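Local coordinates for uncharacterized protein (Bacteroides vulgatus, PDB 4FMR), which is of unknown function but probably binds DNA through an HU/IHF-like domain, which is joined to an Ig-like domain, at residues 4-9 with 25-30; 79-84 with 105-110; 138-143 with 150-155; 210-215 with 234-239. All coordinates share one frame; numbering follows the deposited sequence.

How the contacts relate
Along the chain the four contacts follow one another in series. Contacts 1 and 2 belong to the HU/IHF-like DNA-binding domain, contact 1 in the sheet of strands 4-12, 23-27 and 119-126, contact 2 in that of strands 74-76, 80-87 and 101-108; their centres are about 23 Å apart. Contacts 3 and 4 lie in the Ig-like region, about 14 Å between centres, and touch where F154 and A150 meet I237 and I239. Contact 4 also touches contact 1, through T236 against T29 and H235 against Q26, so the two domains pack together. Contacts 1, 2 and 4 all reach the second subunit: R81 of contact 2 forms a salt bridge with E210 of the second subunit.

Contact 1 of 4, residues 4-9 with 25-30; sequences NVLKAW and FQLETT
Three backbone hydrogen bonds join strand 4-9 to residues 25-28, antiparallel with axes 129° apart. W9 and Q26 exchange two, W9 N to Q26 O (2.9 Å) and Q26 N to W9 O (2.9 Å), each donor in the plane of the carbonyl it meets. The third, E28 N to K7 O (3.0 Å), is almost straight at 173°. Water 1 extends the polar link, accepting from K7 N and donating to E28 O. Apolar contact is slight: L6 and L27 cross obliquely, CD2 to CD1 3.8 Å, and A8 CB faces F25 CB. W9 and Q26 share a face of the sheet, Q26 OE1 3.5 Å from W9 CD1. E28, its CG anti to the backbone N, crosses the W9 indole obliquely and brings OE2 to 3.3 Å from W9 CZ2, carboxylate and ring planes 86° apart. An alanine in place of W9 would probably loosen the packing of Q26 and E28 and lose the cation-pi contact with R127. Q26 NE2 donates to G134 O of strand 132-138, strand 119-126 bonds the far edge of strand 4-12, and W95 of the second subunit meets the F25 ring.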
loop_
_atom_site.group_PDB
_atom_site.type_symbol
_atom_site.label_atom_id
_atom_site.label_comp_id
_atom_site.label_asym_id
_atom_site.label_seq_id
_atom_site.Cartn_x
_atom_site.Cartn_y
_atom_site.Cartn_z
ATOM N N ASN B 4 6.083 -21.683 -3.947
ATOM C CA ASN B 4 4.774 -21.146 -3.598
ATOM C C ASN B 4 3.848 -21.184 -4.791
ATOM O O ASN B 4 4.303 -21.046 -5.923
ATOM C CB ASN B 4 4.890 -19.721 -3.086
ATOM C CG ASN B 4 5.840 -19.505 -1.954
ATOM O OD1 ASN B 4 5.729 -20.120 -0.899
ATOM N ND2 ASN B 4 6.723 -18.529 -2.112
ATOM N N VAL B 5 2.543 -21.370 -4.546
ATOM C CA VAL B 5 1.567 -21.403 -5.632
ATOM C C VAL B 5 0.388 -20.477 -5.294
ATOM O O VAL B 5 -0.198 -20.565 -4.211
ATOM C CB VAL B 5 1.066 -22.849 -5.997
ATOM C CG1 VAL B 5 0.195 -22.837 -7.251
ATOM C CG2 VAL B 5 2.231 -23.810 -6.211
ATOM N N LEU B 6 0.060 -19.587 -6.230
ATOM C CA LEU B 6 -1.138 -18.751 -6.168
ATOM C C LEU B 6 -2.148 -19.279 -7.207
ATOM O O LEU B 6 -1.755 -19.594 -8.336
ATOM C CB LEU B 6 -0.854 -17.246 -6.387
ATOM C CG LEU B 6 -0.072 -16.483 -5.317
ATOM C CD1 LEU B 6 0.206 -15.077 -5.775
ATOM C CD2 LEU B 6 -0.812 -16.442 -4.011
ATOM N N LYS B 7 -3.423 -19.429 -6.809
ATOM C CA LYS B 7 -4.497 -19.891 -7.702
ATOM C C LYS B 7 -5.300 -18.679 -8.171
ATOM O O LYS B 7 -5.688 -17.854 -7.339
ATOM C CB LYS B 7 -5.397 -20.923 -7.010
ATOM C CG LYS B 7 -4.699 -22.238 -6.689
ATOM C CD LYS B 7 -5.562 -23.081 -5.784
ATOM C CE LYS B 7 -4.934 -24.404 -5.452
ATOM N NZ LYS B 7 -5.885 -25.269 -4.715
ATOM N N ALA B 8 -5.512 -18.537 -9.491
ATOM C CA ALA B 8 -6.223 -17.365 -10.001
ATOM C C ALA B 8 -7.267 -17.702 -11.074
ATOM O O ALA B 8 -7.025 -18.525 -11.964
ATOM C CB ALA B 8 -5.229 -16.368 -10.568
ATOM N N TRP B 9 -8.427 -17.026 -10.979
ATOM C CA TRP B 9 -9.546 -17.094 -11.922
ATOM C C TRP B 9 -9.411 -16.040 -12.997
ATOM O O TRP B 9 -8.753 -15.015 -12.781
ATOM C CB TRP B 9 -10.900 -16.879 -11.219
ATOM C CG TRP B 9 -11.273 -17.872 -10.169
ATOM C CD1 TRP B 9 -11.422 -17.633 -8.834
ATOM C CD2 TRP B 9 -11.680 -19.231 -10.383
ATOM N NE1 TRP B 9 -11.859 -18.773 -8.195
ATOM C CE2 TRP B 9 -12.006 -19.775 -9.120
ATOM C CE3 TRP B 9 -11.783 -20.050 -11.523
ATOM C CZ2 TRP B 9 -12.420 -21.105 -8.961
ATOM C CZ3 TRP B 9 -12.184 -21.370 -11.362
ATOM C CH2 TRP B 9 -12.491 -21.887 -10.095
ATOM N N PHE B 25 -6.816 -11.332 -13.859
ATOM C CA PHE B 25 -6.647 -12.420 -12.897
ATOM C C PHE B 25 -7.208 -12.019 -11.524
ATOM O O PHE B 25 -7.009 -10.891 -11.066
ATOM C CB PHE B 25 -5.177 -12.840 -12.776
ATOM C CG PHE B 25 -4.524 -13.303 -14.057
ATOM C CD1 PHE B 25 -4.750 -14.584 -14.550
ATOM C CD2 PHE B 25 -3.639 -12.477 -14.743
ATOM C CE1 PHE B 25 -4.126 -15.020 -15.727
ATOM C CE2 PHE B 25 -3.011 -12.915 -15.916
ATOM C CZ PHE B 25 -3.257 -14.185 -16.399
ATOM N N GLN B 26 -7.942 -12.944 -10.901
ATOM C CA GLN B 26 -8.561 -12.768 -9.596
ATOM C C GLN B 26 -8.081 -13.854 -8.676
ATOM O O GLN B 26 -8.364 -15.016 -8.940
ATOM C CB GLN B 26 -10.105 -12.784 -9.699
ATOM C CG GLN B 26 -10.815 -12.661 -8.338
ATOM C CD GLN B 26 -12.226 -13.201 -8.308
ATOM O OE1 GLN B 26 -12.504 -14.353 -8.645
ATOM N NE2 GLN B 26 -13.122 -12.426 -7.755
ATOM N N LEU B 27 -7.390 -13.481 -7.576
ATOM C CA LEU B 27 -6.892 -14.446 -6.598
ATOM C C LEU B 27 -8.037 -15.194 -5.944
ATOM O O LEU B 27 -9.045 -14.596 -5.587
ATOM C CB LEU B 27 -6.024 -13.763 -5.506
ATOM C CG LEU B 27 -5.452 -14.656 -4.352
ATOM C CD1 LEU B 27 -4.402 -15.637 -4.855
ATOM C CD2 LEU B 27 -4.883 -13.804 -3.214
ATOM N N GLU B 28 -7.875 -16.512 -5.831
ATOM C CA GLU B 28 -8.751 -17.401 -5.091
ATOM C C GLU B 28 -8.146 -17.427 -3.694
ATOM O O GLU B 28 -7.108 -18.074 -3.483
ATOM C CB GLU B 28 -8.836 -18.778 -5.774
ATOM C CG GLU B 28 -9.873 -19.711 -5.174
ATOM C CD GLU B 28 -9.861 -21.135 -5.697
ATOM O OE1 GLU B 28 -8.777 -21.763 -5.707
ATOM O OE2 GLU B 28 -10.952 -21.645 -6.036
ATOM N N THR B 29 -8.709 -16.610 -2.779
ATOM C CA THR B 29 -8.186 -16.441 -1.418
ATOM C C THR B 29 -8.342 -17.746 -0.612
ATOM O O THR B 29 -9.401 -18.377 -0.623
ATOM C CB THR B 29 -8.838 -15.248 -0.717
ATOM O OG1 THR B 29 -8.987 -14.192 -1.667
ATOM C CG2 THR B 29 -8.001 -14.735 0.472
ATOM N N THR B 30 -7.246 -18.149 0.056
ATOM C CA THR B 30 -7.147 -19.373 0.851
ATOM C C THR B 30 -7.947 -19.206 2.148
ATOM O O THR B 30 -8.832 -20.021 2.430
ATOM C CB THR B 30 -5.653 -19.699 1.125
ATOM O OG1 THR B 30 -4.961 -19.794 -0.118
ATOM C CG2 THR B 30 -5.453 -20.992 1.930
HETATM O O HOH W 1 -4.270 -18.975 -4.112
#

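Contact 2 of 4, residues 79-84 with 105-110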
loop_
_atom_site.group_PDB
_atom_site.type_symbol
_atom_site.label_atom_id
_atom_site.label_comp_id
_atom_site.label_asym_id
_atom_site.label_seq_id
_atom_site.Cartn_x
_atom_site.Cartn_y
_atom_site.Cartn_z
ATOM N N LEU B 79 9.254 -6.722 5.059
ATOM C CA LEU B 79 7.896 -6.886 4.558
ATOM C C LEU B 79 7.344 -5.648 3.887
ATOM O O LEU B 79 6.492 -5.787 3.018
ATOM C CB LEU B 79 6.931 -7.279 5.701
ATOM C CG LEU B 79 7.077 -8.684 6.285
ATOM C CD1 LEU B 79 6.041 -8.913 7.335
ATOM C CD2 LEU B 79 6.970 -9.771 5.197
ATOM N N PHE B 80 7.738 -4.454 4.311
ATOM C CA PHE B 80 7.160 -3.230 3.749
ATOM C C PHE B 80 8.026 -2.004 3.950
ATOM O O PHE B 80 8.853 -1.958 4.849
ATOM C CB PHE B 80 5.777 -2.928 4.406
ATOM C CG PHE B 80 5.823 -2.651 5.897
ATOM C CD1 PHE B 80 6.151 -1.382 6.380
ATOM C CD2 PHE B 80 5.613 -3.675 6.817
ATOM C CE1 PHE B 80 6.319 -1.156 7.747
ATOM C CE2 PHE B 80 5.711 -3.431 8.192
ATOM C CZ PHE B 80 6.080 -2.177 8.646
ATOM N N ARG B 81 7.712 -0.965 3.183
ATOM C CA ARG B 81 8.177 0.389 3.377
ATOM C C ARG B 81 6.926 1.248 3.628
ATOM O O ARG B 81 5.926 1.138 2.907
ATOM C CB ARG B 81 9.035 0.907 2.225
ATOM C CG ARG B 81 9.559 2.346 2.436
ATOM C CD ARG B 81 8.571 3.335 1.871
ATOM N NE ARG B 81 9.181 4.652 1.691
ATOM C CZ ARG B 81 8.613 5.638 1.019
ATOM N NH1 ARG B 81 7.416 5.472 0.472
ATOM N NH2 ARG B 81 9.260 6.780 0.837
ATOM N N GLY B 82 6.989 2.074 4.669
ATOM C CA GLY B 82 5.904 2.972 5.029
ATOM C C GLY B 82 6.382 4.397 5.174
ATOM O O GLY B 82 7.544 4.649 5.532
ATOM N N VAL B 83 5.468 5.333 4.917
ATOM C CA VAL B 83 5.665 6.755 5.100
ATOM C C VAL B 83 4.272 7.394 5.286
ATOM O O VAL B 83 3.311 6.982 4.634
ATOM C CB VAL B 83 6.520 7.441 3.969
ATOM C CG1 VAL B 83 5.769 7.542 2.637
ATOM C CG2 VAL B 83 7.057 8.813 4.409
ATOM N N ALA B 84 4.177 8.391 6.181
ATOM C CA ALA B 84 2.952 9.182 6.366
ATOM C C ALA B 84 2.662 10.001 5.095
ATOM O O ALA B 84 3.589 10.527 4.443
ATOM C CB ALA B 84 3.103 10.127 7.567
ATOM N N SER B 105 1.026 5.291 3.764
ATOM C CA SER B 105 1.144 4.598 2.484
ATOM C C SER B 105 2.130 3.443 2.639
ATOM O O SER B 105 3.244 3.659 3.128
ATOM C CB SER B 105 1.609 5.558 1.400
ATOM O OG SER B 105 1.442 4.895 0.163
ATOM N N LEU B 106 1.725 2.226 2.260
ATOM C CA LEU B 106 2.576 1.067 2.435
ATOM C C LEU B 106 2.876 0.391 1.119
ATOM O O LEU B 106 2.006 0.257 0.266
ATOM C CB LEU B 106 1.947 0.062 3.420
ATOM C CG LEU B 106 1.727 0.574 4.853
ATOM C CD1 LEU B 106 0.655 -0.185 5.506
ATOM C CD2 LEU B 106 3.022 0.521 5.695
ATOM N N THR B 107 4.139 -0.013 0.942
ATOM C CA THR B 107 4.545 -0.717 -0.269
ATOM C C THR B 107 5.280 -1.997 0.160
ATOM O O THR B 107 5.834 -2.036 1.259
ATOM C CB THR B 107 5.352 0.181 -1.229
ATOM O OG1 THR B 107 5.486 -0.521 -2.465
ATOM C CG2 THR B 107 6.738 0.545 -0.699
ATOM N N GLN B 108 5.260 -3.047 -0.684
ATOM C CA GLN B 108 5.927 -4.315 -0.359
ATOM C C GLN B 108 7.464 -4.118 -0.214
ATOM O O GLN B 108 8.073 -3.310 -0.930
ATOM C CB GLN B 108 5.609 -5.391 -1.418
ATOM C CG GLN B 108 6.112 -5.055 -2.845
ATOM C CD GLN B 108 5.810 -6.132 -3.864
ATOM O OE1 GLN B 108 4.739 -6.740 -3.873
ATOM N NE2 GLN B 108 6.732 -6.356 -4.782
ATOM N N GLY B 109 8.051 -4.827 0.739
ATOM C CA GLY B 109 9.486 -4.785 0.986
ATOM C C GLY B 109 10.223 -5.900 0.264
ATOM O O GLY B 109 9.621 -6.687 -0.473
ATOM N N LYS B 110 11.530 -5.999 0.517
ATOM C CA LYS B 110 12.434 -6.956 -0.104
ATOM C C LYS B 110 12.027 -8.427 0.141
ATOM O O LYS B 110 12.130 -9.214 -0.792
ATOM C CB LYS B 110 13.879 -6.742 0.391
ATOM C CG LYS B 110 14.896 -7.443 -0.514
ATOM C CD LYS B 110 16.296 -7.545 0.052
ATOM C CE LYS B 110 17.158 -8.326 -0.922
ATOM N NZ LYS B 110 18.581 -8.348 -0.484
HETATM O O HOH W 2 5.182 3.611 0.812
#
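F80 lies beside L106, the two side chains pointing the same way, with F80 CD1 3.7 Å from L106 CD2. The F80 ring is set by a chi1 of 63°, the crowded position between backbone N and carbonyl carbon, and its edge faces G82 N. The same L106 CD2 rests on G82 CA at 3.8 Å; a side chain at G82 would crowd this methyl. On the opposite face R81 CB touches T107 CG2 (3.7 Å), after which the arginine bends at chi2 and lays one face of its guanidinium over V83 CB. Water 2, at the guanidinium edge, accepts from R81 NH1 and is placed to donate to S105 O. R81 also forms a salt bridge with E210 of the second subunit, and S105 OG bonds D145 of that subunit. Along the backbone, R81 and T107 exchange two 2.9 Å bonds, R81 N to T107 O and T107 N to R81 O. S105 N donates to V83 O, while the return bond from V83 N is weak. At the far end G109 N meets L79 O from well above the carbonyl plane, and G109 occupies the N-cap position of helix 110-117. Such antiparallel pairing, strands 162° apart, belongs to the three-stranded sheet of the HU/IHF-like domain, whose R81, S105 and T107 side meets the Ig-like domain of the second subunit (E210, D145, S147).

Contact 3 of 4, residues 138-143 with 150-155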
loop_
_atom_site.group_PDB
_atom_site.type_symbol
_atom_site.label_atom_id
_atom_site.label_comp_id
_atom_site.label_asym_id
_atom_site.label_seq_id
_atom_site.Cartn_x
_atom_site.Cartn_y
_atom_site.Cartn_z
ATOM N N ASP B 138 -12.902 0.928 -3.013
ATOM C CA ASP B 138 -13.176 1.788 -1.876
ATOM C C ASP B 138 -13.237 3.220 -2.361
ATOM O O ASP B 138 -12.327 3.641 -3.074
ATOM C CB ASP B 138 -12.117 1.617 -0.776
ATOM C CG ASP B 138 -12.539 2.294 0.514
ATOM O OD1 ASP B 138 -13.600 1.938 1.047
ATOM O OD2 ASP B 138 -11.850 3.232 0.944
ATOM N N ALA B 139 -14.304 3.966 -1.997
ATOM C CA ALA B 139 -14.508 5.337 -2.468
ATOM C C ALA B 139 -13.514 6.308 -1.848
ATOM O O ALA B 139 -13.007 7.184 -2.537
ATOM C CB ALA B 139 -15.931 5.792 -2.172
ATOM N N THR B 140 -13.207 6.125 -0.570
ATOM C CA THR B 140 -12.327 6.997 0.205
ATOM C C THR B 140 -10.882 6.877 -0.233
ATOM O O THR B 140 -10.266 7.914 -0.446
ATOM C CB THR B 140 -12.481 6.682 1.688
ATOM O OG1 THR B 140 -13.843 6.896 2.004
ATOM C CG2 THR B 140 -11.627 7.564 2.580
ATOM N N THR B 141 -10.331 5.653 -0.346
ATOM C CA THR B 141 -8.907 5.461 -0.666
ATOM C C THR B 141 -8.679 5.158 -2.151
ATOM O O THR B 141 -7.542 5.263 -2.615
ATOM C CB THR B 141 -8.314 4.310 0.186
ATOM O OG1 THR B 141 -8.900 3.082 -0.233
ATOM C CG2 THR B 141 -8.521 4.498 1.707
ATOM N N ARG B 142 -9.743 4.719 -2.875
ATOM C CA ARG B 142 -9.726 4.274 -4.274
ATOM C C ARG B 142 -8.946 2.928 -4.402
ATOM O O ARG B 142 -8.701 2.470 -5.521
ATOM C CB ARG B 142 -9.181 5.359 -5.251
ATOM C CG ARG B 142 -10.015 6.646 -5.274
ATOM C CD ARG B 142 -11.457 6.430 -5.711
ATOM N NE ARG B 142 -12.336 7.508 -5.243
ATOM C CZ ARG B 142 -13.598 7.683 -5.630
ATOM N NH1 ARG B 142 -14.152 6.858 -6.512
ATOM N NH2 ARG B 142 -14.313 8.690 -5.147
ATOM N N ALA B 143 -8.656 2.246 -3.265
ATOM C CA ALA B 143 -7.993 0.933 -3.283
ATOM C C ALA B 143 -8.898 -0.116 -3.958
ATOM O O ALA B 143 -10.131 -0.012 -3.887
ATOM C CB ALA B 143 -7.642 0.489 -1.875
ATOM N N ALA B 150 -14.952 1.914 6.885
ATOM C CA ALA B 150 -16.224 1.892 7.632
ATOM C C ALA B 150 -16.873 3.265 7.581
ATOM O O ALA B 150 -16.167 4.258 7.615
ATOM C CB ALA B 150 -15.988 1.477 9.084
ATOM N N GLY B 151 -18.192 3.305 7.441
ATOM C CA GLY B 151 -18.949 4.552 7.345
ATOM C C GLY B 151 -18.843 5.221 5.994
ATOM O O GLY B 151 -19.306 6.351 5.839
ATOM N N ARG B 152 -18.220 4.545 5.010
ATOM C CA ARG B 152 -18.003 5.104 3.679
ATOM C C ARG B 152 -18.453 4.112 2.598
ATOM O O ARG B 152 -18.831 2.983 2.909
ATOM C CB ARG B 152 -16.521 5.503 3.505
ATOM C CG ARG B 152 -16.088 6.730 4.337
ATOM C CD ARG B 152 -16.729 8.031 3.858
ATOM N NE ARG B 152 -16.329 9.195 4.654
ATOM C CZ ARG B 152 -15.258 9.945 4.405
ATOM N NH1 ARG B 152 -14.453 9.651 3.391
ATOM N NH2 ARG B 152 -14.974 10.983 5.181
ATOM N N ASN B 153 -18.456 4.547 1.334
ATOM C CA ASN B 153 -18.935 3.715 0.239
ATOM C C ASN B 153 -17.920 2.730 -0.302
ATOM O O ASN B 153 -16.731 2.990 -0.374
ATOM C CB ASN B 153 -19.446 4.565 -0.919
ATOM C CG ASN B 153 -20.736 5.269 -0.577
ATOM O OD1 ASN B 153 -21.793 4.646 -0.395
ATOM N ND2 ASN B 153 -20.663 6.579 -0.423
ATOM N N PHE B 154 -18.448 1.597 -0.734
ATOM C CA PHE B 154 -17.697 0.522 -1.328
ATOM C C PHE B 154 -18.432 0.047 -2.571
ATOM O O PHE B 154 -19.664 -0.038 -2.555
ATOM C CB PHE B 154 -17.492 -0.621 -0.309
ATOM C CG PHE B 154 -16.439 -1.592 -0.775
ATOM C CD1 PHE B 154 -15.086 -1.301 -0.621
ATOM C CD2 PHE B 154 -16.797 -2.771 -1.437
ATOM C CE1 PHE B 154 -14.112 -2.177 -1.103
ATOM C CE2 PHE B 154 -15.812 -3.645 -1.925
ATOM C CZ PHE B 154 -14.480 -3.338 -1.757
ATOM N N THR B 155 -17.679 -0.225 -3.661
ATOM C CA THR B 155 -18.259 -0.736 -4.910
ATOM C C THR B 155 -17.804 -2.180 -5.163
ATOM O O THR B 155 -16.619 -2.470 -5.157
ATOM C CB THR B 155 -17.915 0.160 -6.126
ATOM O OG1 THR B 155 -18.343 1.494 -5.867
ATOM C CG2 THR B 155 -18.578 -0.319 -7.397
HETATM O O HOH W 3 -14.957 4.237 1.058
#
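A single water does much of the joining between loop 138-143 and residues 150-155. Water 3 donates to D138 OD1 (2.7 Å) and to N153 O (2.6 Å) and accepts from T140 N, tying a carboxylate and two backbone groups together. A139 N donates directly to N153 O (3.1 Å), coming from above the carbonyl plane, so that N153 O receives both a water and an amide. The D138 side chain, CG anti to the backbone N (chi1 -169°), also folds back on its own loop: OD2 accepts from T141 N (3.1 Å) in an Asx motif and is bonded to T149 OG1 of strand 147-149. T141 OG1 accepts from A143 N, an ST turn that continues the bend.

The side chains of F154 and D138 cross at about a right angle, their ring and carboxylate planes 37° apart, with F154 CE1 3.8 Å from D138 N and with D138 OD1 in plane at the ring edge. The ring also meets F146 and I200 of strand 197-201. At the outer end, in the conformer given, R152, bent at chi2, donates a hydrogen bond from NH1 to T140 OG1 (3.1 Å), 21° out of the guanidinium plane, while R152 CG passes the same oxygen at 3.2 Å. A139 CB packs on N153 CB. Gripped at both oxygens by backbone, hydroxyl and water donors, the D138 carboxylate is likely to remain ionised; it shapes the turn and reaches N153 through water 3, while A139 N and R152 NH1 make the direct bonds across.

Contact 4 of 4, residues 210-215 with 234-239; sequences EYMLTV and SHTIYI
Strands 210-215 and 234-239 run antiparallel, 143° between their directions, with Y211-I237 and L213-H235 as hydrogen-bonded pairs; Y211 N to I237 O (2.8 Å) and I237 N to Y211 O (2.8 Å) run nearly along the C=O axes. The face of Y211, L213, H235 and I237 is mainly apolar. I237 CG2 meets Y211 CB (3.7 Å) and L213 CB, and I239 crosses Y211 at about a right angle to set CD1 over one ring face, a CH-pi contact 4.1 Å from the centroid. Strand 153-159 adds L156 against L213 and F154 against I237, and Y211 OH bonds E207 O. The polar member, H235, donates from ND1 to T236 O in the ring plane and stacks on F146.

The face of E210, M212, T214, S234, T236 and Y238 carries most of the polar contacts. E210, CG anti to the backbone N and bent at chi2, swings its carboxylate over the neighbouring strand: OE2 accepts from T236 OG1 (2.8 Å) through its anti lone pair, and OE1 sits at the Y238 ring edge, 3.4 Å from Y238 CB. M212, a selenomethionine, lays its SE on the backbone of H235, and T214 OG1 shares a hydrogen bond with S234 OG (2.6 Å). An alanine at E210 would remove the acceptor of T236 OG1 and the partner of R81 of the second subunit, and would probably weaken the dimer contact. This buried carboxylate, bonded to a hydroxyl and an arginine, is likely to stay charged; its salt bridge puts this face of the Ig-like sheet at the dimer interface.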
loop_
_atom_site.group_PDB
_atom_site.type_symbol
_atom_site.label_atom_id
_atom_site.label_comp_id
_atom_site.label_asym_id
_atom_site.label_seq_id
_atom_site.Cartn_x
_atom_site.Cartn_y
_atom_site.Cartn_z
ATOM N N GLU B 210 -10.611 -8.149 9.096
ATOM C CA GLU B 210 -11.100 -8.922 7.988
ATOM C C GLU B 210 -12.546 -9.394 8.273
ATOM O O GLU B 210 -12.929 -9.662 9.421
ATOM C CB GLU B 210 -10.163 -10.105 7.713
ATOM C CG GLU B 210 -10.189 -10.528 6.241
ATOM C CD GLU B 210 -9.389 -9.717 5.235
ATOM O OE1 GLU B 210 -8.530 -8.907 5.653
ATOM O OE2 GLU B 210 -9.592 -9.928 4.017
ATOM N N TYR B 211 -13.358 -9.404 7.212
ATOM C CA TYR B 211 -14.745 -9.854 7.180
ATOM C C TYR B 211 -14.989 -10.660 5.929
ATOM O O TYR B 211 -14.305 -10.451 4.919
ATOM C CB TYR B 211 -15.753 -8.672 7.212
ATOM C CG TYR B 211 -15.807 -7.874 8.496
ATOM C CD1 TYR B 211 -14.791 -6.973 8.828
ATOM C CD2 TYR B 211 -16.906 -7.953 9.343
ATOM C CE1 TYR B 211 -14.822 -6.253 10.019
ATOM C CE2 TYR B 211 -16.962 -7.213 10.525
ATOM C CZ TYR B 211 -15.917 -6.365 10.856
ATOM O OH TYR B 211 -15.968 -5.634 12.004
HETATM N N MSE B 212 -15.983 -11.555 5.980
HETATM C CA MSE B 212 -16.467 -12.250 4.808
HETATM C C MSE B 212 -17.711 -11.485 4.358
HETATM O O MSE B 212 -18.661 -11.360 5.137
HETATM C CB MSE B 212 -16.732 -13.744 5.065
HETATM C CG MSE B 212 -17.116 -14.519 3.782
HETATM SE SE MSE B 212 -15.703 -14.447 2.403
HETATM C CE MSE B 212 -14.174 -15.157 3.363
ATOM N N LEU B 213 -17.641 -10.850 3.173
ATOM C CA LEU B 213 -18.748 -10.116 2.583
ATOM C C LEU B 213 -19.572 -11.096 1.718
ATOM O O LEU B 213 -19.021 -11.780 0.858
ATOM C CB LEU B 213 -18.274 -8.884 1.764
ATOM C CG LEU B 213 -19.400 -7.963 1.223
ATOM C CD1 LEU B 213 -18.948 -6.507 1.152
ATOM C CD2 LEU B 213 -19.889 -8.408 -0.157
ATOM N N THR B 214 -20.887 -11.136 1.938
ATOM C CA THR B 214 -21.772 -12.032 1.195
ATOM C C THR B 214 -22.939 -11.258 0.606
ATOM O O THR B 214 -23.514 -10.396 1.264
ATOM C CB THR B 214 -22.246 -13.172 2.121
ATOM O OG1 THR B 214 -21.079 -13.854 2.606
ATOM C CG2 THR B 214 -23.195 -14.176 1.426
ATOM N N VAL B 215 -23.240 -11.557 -0.677
ATOM C CA VAL B 215 -24.362 -11.054 -1.465
ATOM C C VAL B 215 -25.344 -12.208 -1.583
ATOM O O VAL B 215 -24.999 -13.220 -2.185
ATOM C CB VAL B 215 -23.949 -10.483 -2.863
ATOM C CG1 VAL B 215 -25.185 -10.188 -3.726
ATOM C CG2 VAL B 215 -23.070 -9.234 -2.735
ATOM N N SER B 234 -19.636 -14.766 -2.158
ATOM C CA SER B 234 -18.834 -14.086 -1.161
ATOM C C SER B 234 -17.493 -13.632 -1.678
ATOM O O SER B 234 -17.023 -14.085 -2.723
ATOM C CB SER B 234 -18.591 -15.034 0.015
ATOM O OG SER B 234 -19.771 -15.236 0.773
ATOM N N HIS B 235 -16.866 -12.747 -0.900
ATOM C CA HIS B 235 -15.523 -12.245 -1.098
ATOM C C HIS B 235 -15.024 -11.732 0.235
ATOM O O HIS B 235 -15.787 -11.113 0.972
ATOM C CB HIS B 235 -15.431 -11.153 -2.190
ATOM C CG HIS B 235 -14.032 -10.989 -2.700
ATOM N ND1 HIS B 235 -13.053 -10.365 -1.942
ATOM C CD2 HIS B 235 -13.468 -11.455 -3.836
ATOM C CE1 HIS B 235 -11.934 -10.465 -2.640
ATOM N NE2 HIS B 235 -12.141 -11.080 -3.797
ATOM N N THR B 236 -13.743 -11.960 0.540
ATOM C CA THR B 236 -13.148 -11.462 1.772
ATOM C C THR B 236 -12.949 -9.930 1.650
ATOM O O THR B 236 -12.812 -9.401 0.539
ATOM C CB THR B 236 -11.849 -12.209 2.073
ATOM O OG1 THR B 236 -11.498 -11.960 3.438
ATOM C CG2 THR B 236 -10.705 -11.825 1.123
ATOM N N ILE B 237 -12.961 -9.224 2.784
ATOM C CA ILE B 237 -12.834 -7.765 2.769
ATOM C C ILE B 237 -12.136 -7.315 4.047
ATOM O O ILE B 237 -12.456 -7.790 5.138
ATOM C CB ILE B 237 -14.244 -7.045 2.590
ATOM C CG1 ILE B 237 -14.121 -5.502 2.386
ATOM C CG2 ILE B 237 -15.203 -7.361 3.742
ATOM C CD1 ILE B 237 -15.456 -4.751 1.868
ATOM N N TYR B 238 -11.228 -6.364 3.911
ATOM C CA TYR B 238 -10.630 -5.779 5.095
ATOM C C TYR B 238 -11.318 -4.449 5.362
ATOM O O TYR B 238 -11.380 -3.585 4.482
ATOM C CB TYR B 238 -9.114 -5.614 4.980
ATOM C CG TYR B 238 -8.537 -4.895 6.184
ATOM C CD1 TYR B 238 -8.301 -5.571 7.381
ATOM C CD2 TYR B 238 -8.246 -3.530 6.135
ATOM C CE1 TYR B 238 -7.836 -4.899 8.511
ATOM C CE2 TYR B 238 -7.792 -2.845 7.260
ATOM C CZ TYR B 238 -7.572 -3.535 8.442
ATOM O OH TYR B 238 -7.069 -2.874 9.540
ATOM N N ILE B 239 -11.817 -4.270 6.566
ATOM C CA ILE B 239 -12.468 -3.003 6.889
ATOM C C ILE B 239 -11.589 -2.230 7.866
ATOM O O ILE B 239 -11.161 -2.767 8.887
ATOM C CB ILE B 239 -13.912 -3.235 7.427
ATOM C CG1 ILE B 239 -14.794 -3.841 6.278
ATOM C CG2 ILE B 239 -14.509 -1.902 7.978
ATOM C CD1 ILE B 239 -16.094 -4.370 6.623
#